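Side-chain contacts in extracellular solute-binding protein family 1 (Arthrobacter chlorophenolicus, PDB 4R2F), which binds the disaccharide laminaribiose and probably delivers such sugars to an ABC-type importer as its extracellular solute-binding component: residues A347-F351 and K352-E356; L208-M211 and M212-N216; L242-S246 and N247-D251; K184-G188 and V189-G193. All coordinates share one frame; numbering follows the deposited sequence.

Contact 1 of 4, residues A347-F351 and K352-E356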
loop_
_atom_site.group_PDB
_atom_site.type_symbol
_atom_site.label_atom_id
_atom_site.label_comp_id
_atom_site.label_asym_id
_atom_site.label_seq_id
_atom_site.Cartn_x
_atom_site.Cartn_y
_atom_site.Cartn_z
ATOM N N ALA A 347 -5.149 4.745 5.599
ATOM C CA ALA A 347 -5.499 3.349 5.344
ATOM C C ALA A 347 -6.788 2.993 6.055
ATOM O O ALA A 347 -7.230 3.719 6.937
ATOM C CB ALA A 347 -4.380 2.434 5.809
ATOM N N LEU A 348 -7.379 1.873 5.654
ATOM C CA LEU A 348 -8.569 1.340 6.295
ATOM C C LEU A 348 -8.173 0.609 7.566
ATOM O O LEU A 348 -7.091 0.051 7.634
ATOM C CB LEU A 348 -9.292 0.385 5.347
ATOM C CG LEU A 348 -9.975 1.011 4.136
ATOM C CD1 LEU A 348 -10.271 -0.050 3.102
ATOM C CD2 LEU A 348 -11.253 1.716 4.516
ATOM N N PRO A 349 -9.043 0.611 8.586
ATOM C CA PRO A 349 -8.813 -0.254 9.758
ATOM C C PRO A 349 -9.126 -1.719 9.486
ATOM O O PRO A 349 -9.759 -2.042 8.485
ATOM C CB PRO A 349 -9.779 0.303 10.816
ATOM C CG PRO A 349 -10.823 1.027 10.049
ATOM C CD PRO A 349 -10.220 1.484 8.752
ATOM N N VAL A 350 -8.652 -2.601 10.365
ATOM C CA VAL A 350 -8.963 -4.033 10.264
ATOM C C VAL A 350 -9.896 -4.489 11.401
ATOM O O VAL A 350 -10.173 -5.691 11.549
ATOM C CB VAL A 350 -7.697 -4.921 10.269
ATOM C CG1 VAL A 350 -6.844 -4.628 9.034
ATOM C CG2 VAL A 350 -6.903 -4.764 11.565
ATOM N N PHE A 351 -10.354 -3.524 12.183
ATOM C CA PHE A 351 -11.227 -3.775 13.325
ATOM C C PHE A 351 -12.588 -3.150 13.089
ATOM O O PHE A 351 -12.694 -1.979 12.746
ATOM C CB PHE A 351 -10.624 -3.205 14.600
ATOM C CG PHE A 351 -9.446 -3.986 15.110
ATOM C CD1 PHE A 351 -9.594 -5.300 15.536
ATOM C CD2 PHE A 351 -8.191 -3.409 15.177
ATOM C CE1 PHE A 351 -8.505 -6.018 16.003
ATOM C CE2 PHE A 351 -7.103 -4.126 15.638
ATOM C CZ PHE A 351 -7.259 -5.436 16.046
ATOM N N LYS A 352 -13.629 -3.951 13.303
ATOM C CA LYS A 352 -15.017 -3.535 13.058
ATOM C C LYS A 352 -15.432 -2.271 13.830
ATOM O O LYS A 352 -16.064 -1.374 13.263
ATOM C CB LYS A 352 -15.970 -4.692 13.387
ATOM C CG LYS A 352 -17.418 -4.366 13.116
ATOM C CD LYS A 352 -18.261 -5.614 12.944
ATOM C CE LYS A 352 -19.516 -5.281 12.153
ATOM N NZ LYS A 352 -20.662 -6.136 12.543
ATOM N N SER A 353 -15.059 -2.197 15.109
ATOM C CA SER A 353 -15.391 -1.047 15.934
ATOM C C SER A 353 -14.819 0.235 15.352
ATOM O O SER A 353 -15.446 1.283 15.422
ATOM C CB SER A 353 -14.873 -1.228 17.362
ATOM O OG SER A 353 -13.476 -1.504 17.378
ATOM N N ILE A 354 -13.618 0.165 14.788
ATOM C CA ILE A 354 -12.998 1.364 14.221
ATOM C C ILE A 354 -13.748 1.769 12.953
ATOM O O ILE A 354 -13.975 2.956 12.722
ATOM C CB ILE A 354 -11.499 1.170 13.935
ATOM C CG1 ILE A 354 -10.777 0.777 15.221
ATOM C CG2 ILE A 354 -10.919 2.465 13.390
ATOM C CD1 ILE A 354 -9.302 0.439 15.082
ATOM N N THR A 355 -14.167 0.788 12.156
ATOM C CA THR A 355 -14.947 1.087 10.932
ATOM C C THR A 355 -16.325 1.670 11.226
ATOM O O THR A 355 -16.976 2.176 10.325
ATOM C CB THR A 355 -15.218 -0.151 10.032
ATOM O OG1 THR A 355 -16.102 -1.061 10.704
ATOM C CG2 THR A 355 -13.934 -0.856 9.618
ATOM N N GLU A 356 -16.772 1.569 12.471
ATOM C CA GLU A 356 -18.048 2.143 12.906
ATOM C C GLU A 356 -17.899 3.413 13.732
ATOM O O GLU A 356 -18.875 3.987 14.199
ATOM C CB GLU A 356 -18.773 1.090 13.723
ATOM C CG GLU A 356 -19.146 -0.115 12.872
ATOM C CD GLU A 356 -19.787 -1.228 13.675
ATOM O OE1 GLU A 356 -19.631 -1.232 14.915
ATOM O OE2 GLU A 356 -20.447 -2.098 13.065
#
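Pro349 and Ile354 meet where the chain turns from a short, weakly bonded strand into a short, weakly bonded helical turn. CB of Pro349 lies 3.5 Å from CG2 of Ile354, and the two side chains slant across each other. The next ring carbon, Pro349 CG, also touches the methyl CG2 of Thr355 at 3.7 Å. The proline ring therefore rests against two neighbouring residues of the turn. The other branch of Ile354 serves Phe351: its CD1 lies 3.9 Å from Phe351 CB and sits at the ring edge, near the ring plane. The isoleucine torsion divides the work, because CG2 is anti to the backbone N (CG1 at chi1 -58°) while CG1 runs beside that N toward Phe351. One face of the Phe351 ring carries CG2 of Val350, offset toward the rim.

The backbone fixes these groups. Thr355 N donates to Phe351 O at 3.2 Å, in the carbonyl plane and fairly straight at 158°. A weak bond to the same oxygen comes from Ile354 N. Thr355 OG1, set between its own backbone N and carbonyl carbon, donates to Lys352 O at 2.6 Å. Further out, Phe351 stacks with Phe132, and Ser353 OG bonds to Asp131. Trp340 of helix 337-341 packs on both Pro349 and Ile354, and strand 348-349 pairs with strand 145-161. The Val350 side chain is about 11 Å from the bound glucose unit.

The chemistry is thus divided. Carbon contacts bind the turn to the strand and the loop after it, while Phe351 O and Lys352 O collect the polar hydrogens of a turn whose Lys352 and Ser353 face solvent.

Contact 2 of 4, residues L208-M211 and M212-N216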
loop_
_atom_site.group_PDB
_atom_site.type_symbol
_atom_site.label_atom_id
_atom_site.label_comp_id
_atom_site.label_asym_id
_atom_site.label_seq_id
_atom_site.Cartn_x
_atom_site.Cartn_y
_atom_site.Cartn_z
ATOM N N LEU A 208 0.673 1.619 -9.164
ATOM C CA LEU A 208 -0.062 1.925 -10.354
ATOM C C LEU A 208 0.174 0.849 -11.412
ATOM O O LEU A 208 -0.758 0.444 -12.072
ATOM C CB LEU A 208 0.352 3.295 -10.900
ATOM C CG LEU A 208 -0.413 3.786 -12.116
ATOM C CD1 LEU A 208 -1.930 3.798 -11.903
ATOM C CD2 LEU A 208 0.094 5.161 -12.519
ATOM N N MET A 209 1.415 0.403 -11.582
ATOM C CA MET A 209 1.736 -0.588 -12.646
ATOM C C MET A 209 0.853 -1.821 -12.418
ATOM O O MET A 209 0.083 -2.248 -13.305
ATOM C CB MET A 209 3.227 -0.973 -12.640
ATOM C CG MET A 209 4.247 0.127 -12.989
ATOM S SD MET A 209 4.073 0.948 -14.589
ATOM C CE MET A 209 3.174 2.417 -14.133
ATOM N N ILE A 210 0.888 -2.314 -11.186
ATOM C CA ILE A 210 0.157 -3.518 -10.831
ATOM C C ILE A 210 -1.335 -3.258 -10.775
ATOM O O ILE A 210 -2.105 -4.083 -11.259
ATOM C CB ILE A 210 0.614 -4.134 -9.490
ATOM C CG1 ILE A 210 2.129 -4.311 -9.444
ATOM C CG2 ILE A 210 -0.086 -5.483 -9.261
ATOM C CD1 ILE A 210 2.680 -5.248 -10.484
ATOM N N MET A 211 -1.764 -2.122 -10.221
ATOM C CA MET A 211 -3.211 -1.797 -10.243
ATOM C C MET A 211 -3.787 -1.827 -11.644
ATOM O O MET A 211 -4.909 -2.345 -11.835
ATOM C CB MET A 211 -3.583 -0.455 -9.591
ATOM C CG MET A 211 -5.114 -0.229 -9.556
ATOM S SD MET A 211 -5.732 0.559 -11.068
ATOM C CE MET A 211 -5.588 2.280 -10.569
ATOM N N MET A 212 -3.053 -1.293 -12.629
ATOM C CA MET A 212 -3.639 -1.244 -13.974
ATOM C C MET A 212 -3.701 -2.623 -14.620
ATOM O O MET A 212 -4.661 -2.916 -15.355
ATOM C CB MET A 212 -2.946 -0.232 -14.889
ATOM C CG MET A 212 -3.104 1.216 -14.411
ATOM S SD MET A 212 -4.780 1.883 -14.472
ATOM C CE MET A 212 -4.799 2.219 -16.203
ATOM N N MET A 213 -2.725 -3.466 -14.330
ATOM C CA MET A 213 -2.779 -4.879 -14.772
ATOM C C MET A 213 -4.025 -5.531 -14.156
ATOM O O MET A 213 -4.822 -6.150 -14.857
ATOM C CB MET A 213 -1.503 -5.655 -14.369
ATOM C CG MET A 213 -0.200 -5.255 -15.080
ATOM S SD MET A 213 1.246 -6.119 -14.425
ATOM C CE MET A 213 2.493 -4.899 -14.603
ATOM N N LEU A 214 -4.219 -5.366 -12.848
ATOM C CA LEU A 214 -5.391 -5.969 -12.180
ATOM C C LEU A 214 -6.700 -5.450 -12.740
ATOM O O LEU A 214 -7.631 -6.207 -12.969
ATOM C CB LEU A 214 -5.330 -5.713 -10.676
ATOM C CG LEU A 214 -4.133 -6.319 -9.954
ATOM C CD1 LEU A 214 -4.279 -6.042 -8.470
ATOM C CD2 LEU A 214 -3.987 -7.801 -10.196
ATOM N N ASN A 215 -6.735 -4.150 -13.011
ATOM C CA ASN A 215 -7.901 -3.507 -13.583
ATOM C C ASN A 215 -8.256 -4.061 -14.966
ATOM O O ASN A 215 -9.400 -3.996 -15.372
ATOM C CB ASN A 215 -7.648 -2.006 -13.631
ATOM C CG ASN A 215 -8.902 -1.174 -13.787
ATOM O OD1 ASN A 215 -9.986 -1.660 -14.110
ATOM N ND2 ASN A 215 -8.744 0.117 -13.566
ATOM N N ASN A 216 -7.300 -4.639 -15.676
ATOM C CA ASN A 216 -7.602 -5.249 -16.965
ATOM C C ASN A 216 -7.709 -6.770 -16.917
ATOM O O ASN A 216 -7.546 -7.433 -17.947
ATOM C CB ASN A 216 -6.513 -4.868 -17.960
ATOM C CG ASN A 216 -6.948 -5.033 -19.410
ATOM O OD1 ASN A 216 -8.116 -4.843 -19.753
ATOM N ND2 ASN A 216 -5.981 -5.333 -20.277
#
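Met211 and Met212 bring their sulfurs together on one side of the helix, with SD to SD at 3.8 Å. Their side chains slant across each other. Met211 gets there by bending: CG is anti to the backbone N (chi1 -176°), and chi2 and chi3 both turn. Its CE then also lies 4.0 Å from Met212 SD. Met212 curls as well, and its CG lies 3.8 Å from Leu208 CD1. Leu208 and Met212 run side by side and point the same way. An alanine in place of Met211 would probably leave Met212 SD without its sulfur and methyl neighbours and open a gap beside it.

The backbone beneath is regular. Leu214 N donates to Ile210 O at 2.9 Å, with an N-H...O angle of 170° and nearly along the C=O axis. Asn215 N bonds to Met211 O at 2.8 Å.

Packing is looser on the other flanks. Ile210 CD1 and Met213 CE are 4.1 Å apart, and Met209 CB and Met213 CE are 4.5 Å apart. None of this is a solvent face, since all of these residues are buried. Helix 398-408 covers Met209 and Met213, while helix 232-246 and Trp176 cover Met212. Apart from the neighbouring pair Met211 and Met212, the packing is i to i+3 and i to i+4, as along the last turns of a buried alpha-helix, here helix 204-215, which packs against helices 232-246 and 398-408.

Contact 3 of 4, residues L242-S246 and N247-D251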
loop_
_atom_site.group_PDB
_atom_site.type_symbol
_atom_site.label_atom_id
_atom_site.label_comp_id
_atom_site.label_asym_id
_atom_site.label_seq_id
_atom_site.Cartn_x
_atom_site.Cartn_y
_atom_site.Cartn_z
ATOM N N LEU A 242 1.738 3.602 -21.314
ATOM C CA LEU A 242 2.620 4.254 -22.297
ATOM C C LEU A 242 1.914 5.313 -23.130
ATOM O O LEU A 242 2.502 6.348 -23.439
ATOM C CB LEU A 242 3.242 3.222 -23.215
ATOM C CG LEU A 242 4.250 2.304 -22.546
ATOM C CD1 LEU A 242 4.578 1.123 -23.473
ATOM C CD2 LEU A 242 5.506 3.081 -22.179
ATOM N N GLU A 243 0.645 5.078 -23.453
ATOM C CA GLU A 243 -0.143 6.044 -24.160
ATOM C C GLU A 243 -0.452 7.251 -23.270
ATOM O O GLU A 243 -0.455 8.370 -23.742
ATOM C CB GLU A 243 -1.436 5.400 -24.631
ATOM C CG GLU A 243 -2.087 6.100 -25.800
ATOM C CD GLU A 243 -3.372 5.411 -26.222
ATOM O OE1 GLU A 243 -4.066 5.940 -27.112
ATOM O OE2 GLU A 243 -3.703 4.344 -25.658
ATOM N N LEU A 244 -0.761 7.031 -21.997
ATOM C CA LEU A 244 -0.909 8.160 -21.080
ATOM C C LEU A 244 0.389 8.991 -20.985
ATOM O O LEU A 244 0.338 10.234 -20.967
ATOM C CB LEU A 244 -1.321 7.699 -19.700
ATOM C CG LEU A 244 -2.686 7.050 -19.556
ATOM C CD1 LEU A 244 -2.912 6.759 -18.088
ATOM C CD2 LEU A 244 -3.784 7.932 -20.110
ATOM N N VAL A 245 1.540 8.305 -20.978
ATOM C CA VAL A 245 2.855 8.964 -20.961
ATOM C C VAL A 245 3.135 9.761 -22.239
ATOM O O VAL A 245 3.557 10.927 -22.165
ATOM C CB VAL A 245 4.017 7.980 -20.689
ATOM C CG1 VAL A 245 5.376 8.671 -20.842
ATOM C CG2 VAL A 245 3.914 7.387 -19.276
ATOM N N SER A 246 2.873 9.169 -23.399
ATOM C CA SER A 246 3.145 9.857 -24.690
ATOM C C SER A 246 2.216 11.045 -24.936
ATOM O O SER A 246 2.589 11.982 -25.593
ATOM C CB SER A 246 3.061 8.880 -25.875
ATOM O OG SER A 246 1.767 8.333 -25.987
ATOM N N ASN A 247 1.000 10.977 -24.411
ATOM C CA ASN A 247 0.021 12.055 -24.549
ATOM C C ASN A 247 0.145 13.160 -23.475
ATOM O O ASN A 247 -0.608 14.130 -23.503
ATOM C CB ASN A 247 -1.411 11.455 -24.530
ATOM C CG ASN A 247 -1.810 10.834 -25.865
ATOM O OD1 ASN A 247 -2.300 11.523 -26.739
ATOM N ND2 ASN A 247 -1.619 9.528 -26.020
ATOM N N GLY A 248 1.066 12.994 -22.526
ATOM C CA GLY A 248 1.293 13.963 -21.456
ATOM C C GLY A 248 0.191 13.998 -20.411
ATOM O O GLY A 248 0.050 14.972 -19.707
ATOM N N VAL A 249 -0.623 12.954 -20.339
ATOM C CA VAL A 249 -1.644 12.820 -19.275
ATOM C C VAL A 249 -0.949 12.451 -17.965
ATOM O O VAL A 249 -1.287 12.953 -16.885
ATOM C CB VAL A 249 -2.691 11.764 -19.674
ATOM C CG1 VAL A 249 -3.632 11.425 -18.520
ATOM C CG2 VAL A 249 -3.460 12.261 -20.896
ATOM N N ILE A 250 0.017 11.550 -18.075
ATOM C CA ILE A 250 1.015 11.397 -17.041
ATOM C C ILE A 250 2.069 12.465 -17.298
ATOM O O ILE A 250 2.517 12.654 -18.435
ATOM C CB ILE A 250 1.608 9.965 -17.040
ATOM C CG1 ILE A 250 0.540 8.979 -16.522
ATOM C CG2 ILE A 250 2.865 9.901 -16.200
ATOM C CD1 ILE A 250 0.933 7.506 -16.569
ATOM N N ASP A 251 2.445 13.143 -16.221
ATOM C CA ASP A 251 3.411 14.245 -16.222
ATOM C C ASP A 251 4.748 13.648 -16.627
ATOM O O ASP A 251 5.151 12.596 -16.091
ATOM C CB ASP A 251 3.453 14.825 -14.800
ATOM C CG ASP A 251 4.409 16.011 -14.619
ATOM O OD1 ASP A 251 5.434 16.175 -15.318
ATOM O OD2 ASP A 251 4.135 16.781 -13.672
HETATM O O HOH W 1 4.524 12.523 -20.270
#
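Asn247 holds its amide so that Glu243 O lies in the amide plane, where ND2 donates to it. The ND2 to Glu243 O distance is 2.8 Å, with a nearly straight angle of 167°. The Glu243 side chain runs alongside, pointing the same way, with CG 3.5 Å from Asn247 ND2. Its carboxylate plane is turned 52° from the amide. Asn247 CG stands beside its own backbone N (chi1 -79°), which brings the amide back over the last turn. Glu243 O is gripped three times: by Asn247 ND2, by Asn247 N and by Ser246 OG. A leucine at Asn247 would probably leave Glu243 O with one donor fewer and lose the side-chain tie across the helix end.

The helix stops here in a Schellman motif, with Gly248 at a positive phi. Two bonds back into the last turn make it. Val249 N meets Leu244 O in the carbonyl plane at 3.0 Å, and Gly248 N reaches Val245 O from above the carbonyl plane. Ile250 N adds a further bond to Leu244 O, from above its plane.

Past the glycine the chain folds its apolar side chains back on the helix. Leu244 CD2 touches Val249 CG1 at 3.8 Å, crossing it at a slant. Ile250 CD1 lies 3.9 Å from Leu244 CB and 4.0 Å from Val245 CG2. A water donates to both Val245 O and Ile250 O, each at 2.7 Å. Phe194 packs on Leu244, Val249 and Ile250, and Leu180 of helix 176-188 packs on Glu243 and Leu244.

Contact 4 of 4, residues K184-G188 and V189-G193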
loop_
_atom_site.group_PDB
_atom_site.type_symbol
_atom_site.label_atom_id
_atom_site.label_comp_id
_atom_site.label_asym_id
_atom_site.label_seq_id
_atom_site.Cartn_x
_atom_site.Cartn_y
_atom_site.Cartn_z
ATOM N N LYS A 184 -6.505 14.257 -21.745
ATOM C CA LYS A 184 -6.119 15.227 -22.787
ATOM C C LYS A 184 -6.697 16.643 -22.542
ATOM O O LYS A 184 -6.026 17.638 -22.786
ATOM C CB LYS A 184 -6.572 14.759 -24.172
ATOM C CG LYS A 184 -5.842 13.554 -24.732
ATOM C CD LYS A 184 -6.399 13.255 -26.116
ATOM C CE LYS A 184 -5.929 11.918 -26.648
ATOM N NZ LYS A 184 -6.269 11.784 -28.085
ATOM N N LYS A 185 -7.948 16.729 -22.094
ATOM C CA LYS A 185 -8.580 18.033 -21.873
ATOM C C LYS A 185 -8.005 18.679 -20.639
ATOM O O LYS A 185 -7.865 19.882 -20.588
ATOM C CB LYS A 185 -10.090 17.914 -21.704
ATOM C CG LYS A 185 -10.820 17.363 -22.915
ATOM C CD LYS A 185 -10.980 18.406 -23.996
ATOM C CE LYS A 185 -11.873 17.871 -25.094
ATOM N NZ LYS A 185 -12.033 18.883 -26.167
ATOM N N LEU A 186 -7.691 17.873 -19.634
ATOM C CA LEU A 186 -7.107 18.387 -18.413
ATOM C C LEU A 186 -5.714 18.915 -18.700
ATOM O O LEU A 186 -5.323 19.964 -18.198
ATOM C CB LEU A 186 -7.059 17.301 -17.350
ATOM C CG LEU A 186 -8.439 16.984 -16.778
ATOM C CD1 LEU A 186 -8.456 15.607 -16.141
ATOM C CD2 LEU A 186 -8.850 18.046 -15.767
ATOM N N LYS A 187 -4.966 18.194 -19.520
ATOM C CA LYS A 187 -3.661 18.679 -19.950
ATOM C C LYS A 187 -3.791 20.033 -20.647
ATOM O O LYS A 187 -2.998 20.936 -20.427
ATOM C CB LYS A 187 -3.010 17.666 -20.873
ATOM C CG LYS A 187 -1.641 18.072 -21.423
ATOM C CD LYS A 187 -1.163 16.971 -22.362
ATOM C CE LYS A 187 -0.668 17.486 -23.698
ATOM N NZ LYS A 187 0.599 18.224 -23.490
ATOM N N GLY A 188 -4.820 20.167 -21.464
ATOM C CA GLY A 188 -5.100 21.390 -22.187
ATOM C C GLY A 188 -5.407 22.570 -21.295
ATOM O O GLY A 188 -5.238 23.678 -21.728
ATOM N N VAL A 189 -5.845 22.366 -20.052
ATOM C CA VAL A 189 -5.963 23.512 -19.132
ATOM C C VAL A 189 -4.823 23.549 -18.105
ATOM O O VAL A 189 -4.945 24.194 -17.071
ATOM C CB VAL A 189 -7.346 23.631 -18.443
ATOM C CG1 VAL A 189 -8.445 23.764 -19.496
ATOM C CG2 VAL A 189 -7.628 22.470 -17.489
ATOM N N GLY A 190 -3.715 22.879 -18.404
ATOM C CA GLY A 190 -2.520 22.932 -17.550
ATOM C C GLY A 190 -2.500 22.014 -16.333
ATOM O O GLY A 190 -1.670 22.173 -15.438
ATOM N N ALA A 191 -3.393 21.037 -16.293
ATOM C CA ALA A 191 -3.459 20.127 -15.149
ATOM C C ALA A 191 -2.803 18.784 -15.481
ATOM O O ALA A 191 -2.524 18.474 -16.645
ATOM C CB ALA A 191 -4.907 19.915 -14.739
ATOM N N VAL A 192 -2.552 17.994 -14.449
ATOM C CA VAL A 192 -2.071 16.634 -14.644
ATOM C C VAL A 192 -3.241 15.689 -14.591
ATOM O O VAL A 192 -3.914 15.551 -13.571
ATOM C CB VAL A 192 -1.001 16.254 -13.617
ATOM C CG1 VAL A 192 -0.658 14.771 -13.720
ATOM C CG2 VAL A 192 0.233 17.109 -13.852
ATOM N N GLY A 193 -3.472 15.023 -15.704
ATOM C CA GLY A 193 -4.618 14.129 -15.837
ATOM C C GLY A 193 -4.499 12.793 -15.139
ATOM O O GLY A 193 -5.495 12.117 -14.956
#
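Leu186 O receives two backbone donors from opposite faces of its carbonyl plane, Ala191 N at 2.9 Å, tilted from that plane, and Val189 N at 3.1 Å, well above it, while Gly190 N closes the turn on Lys187 O at 2.9 Å, also from above the carbonyl plane.

Few side chains meet directly. The methyl of Ala191 comes back over the last turn, with CB 3.5 Å from Leu186 O and 4.3 Å from Leu186 CB. Val189 has CG1 beside its backbone N (chi1 -59°), which puts CG2 between that N and the carbonyl carbon. Val189 CG2 lies 3.5 Å from Leu186 O. Both carbons, Ala191 CB and Val189 CG2, thus lie beside the oxygen that takes the two backbone bonds. Leu186 CD1 reaches on to Gly193 CA at 4.1 Å, where the glycine has no side chain. A CA-H...O contact joins Lys187 CA to Ala191 O at 3.5 Å.

Leu186 is buried, as are Ala191 and Gly193, and packs on Phe165 and Ala168 of helix 162-168, whereas Lys185 and Lys187 belong to the exposed side. Val192 then makes backbone bonds to Lys270 and Ala272, which ties the departing loop to the chain after helix 259-267. With its positive phi of 82°, Gly190 is the C-prime residue of a Schellman motif, the turn that ends helix 176-188.

Contact 2 is the core site: every touching residue is buried, and thioether and aliphatic groups do the packing. Contacts 1, 3 and 4 are partly buried, each joining a buried side to exposed residues. Contacts 3 and 4 share a chemistry, a glycine-bearing Schellman end, but only contact 3 adds a side-chain amide. They also touch each other: Lys187 CD packs 3.1 Å from Asn247 O. Helices 204-215 and 232-246 follow each other in the chain and pack together; the nearest atoms of contacts 2 and 3 are about 5 Å apart, without touching. Contact 1 stands apart, its centre 36 Å from those of contacts 3 and 4, and begins a helical turn instead of ending one.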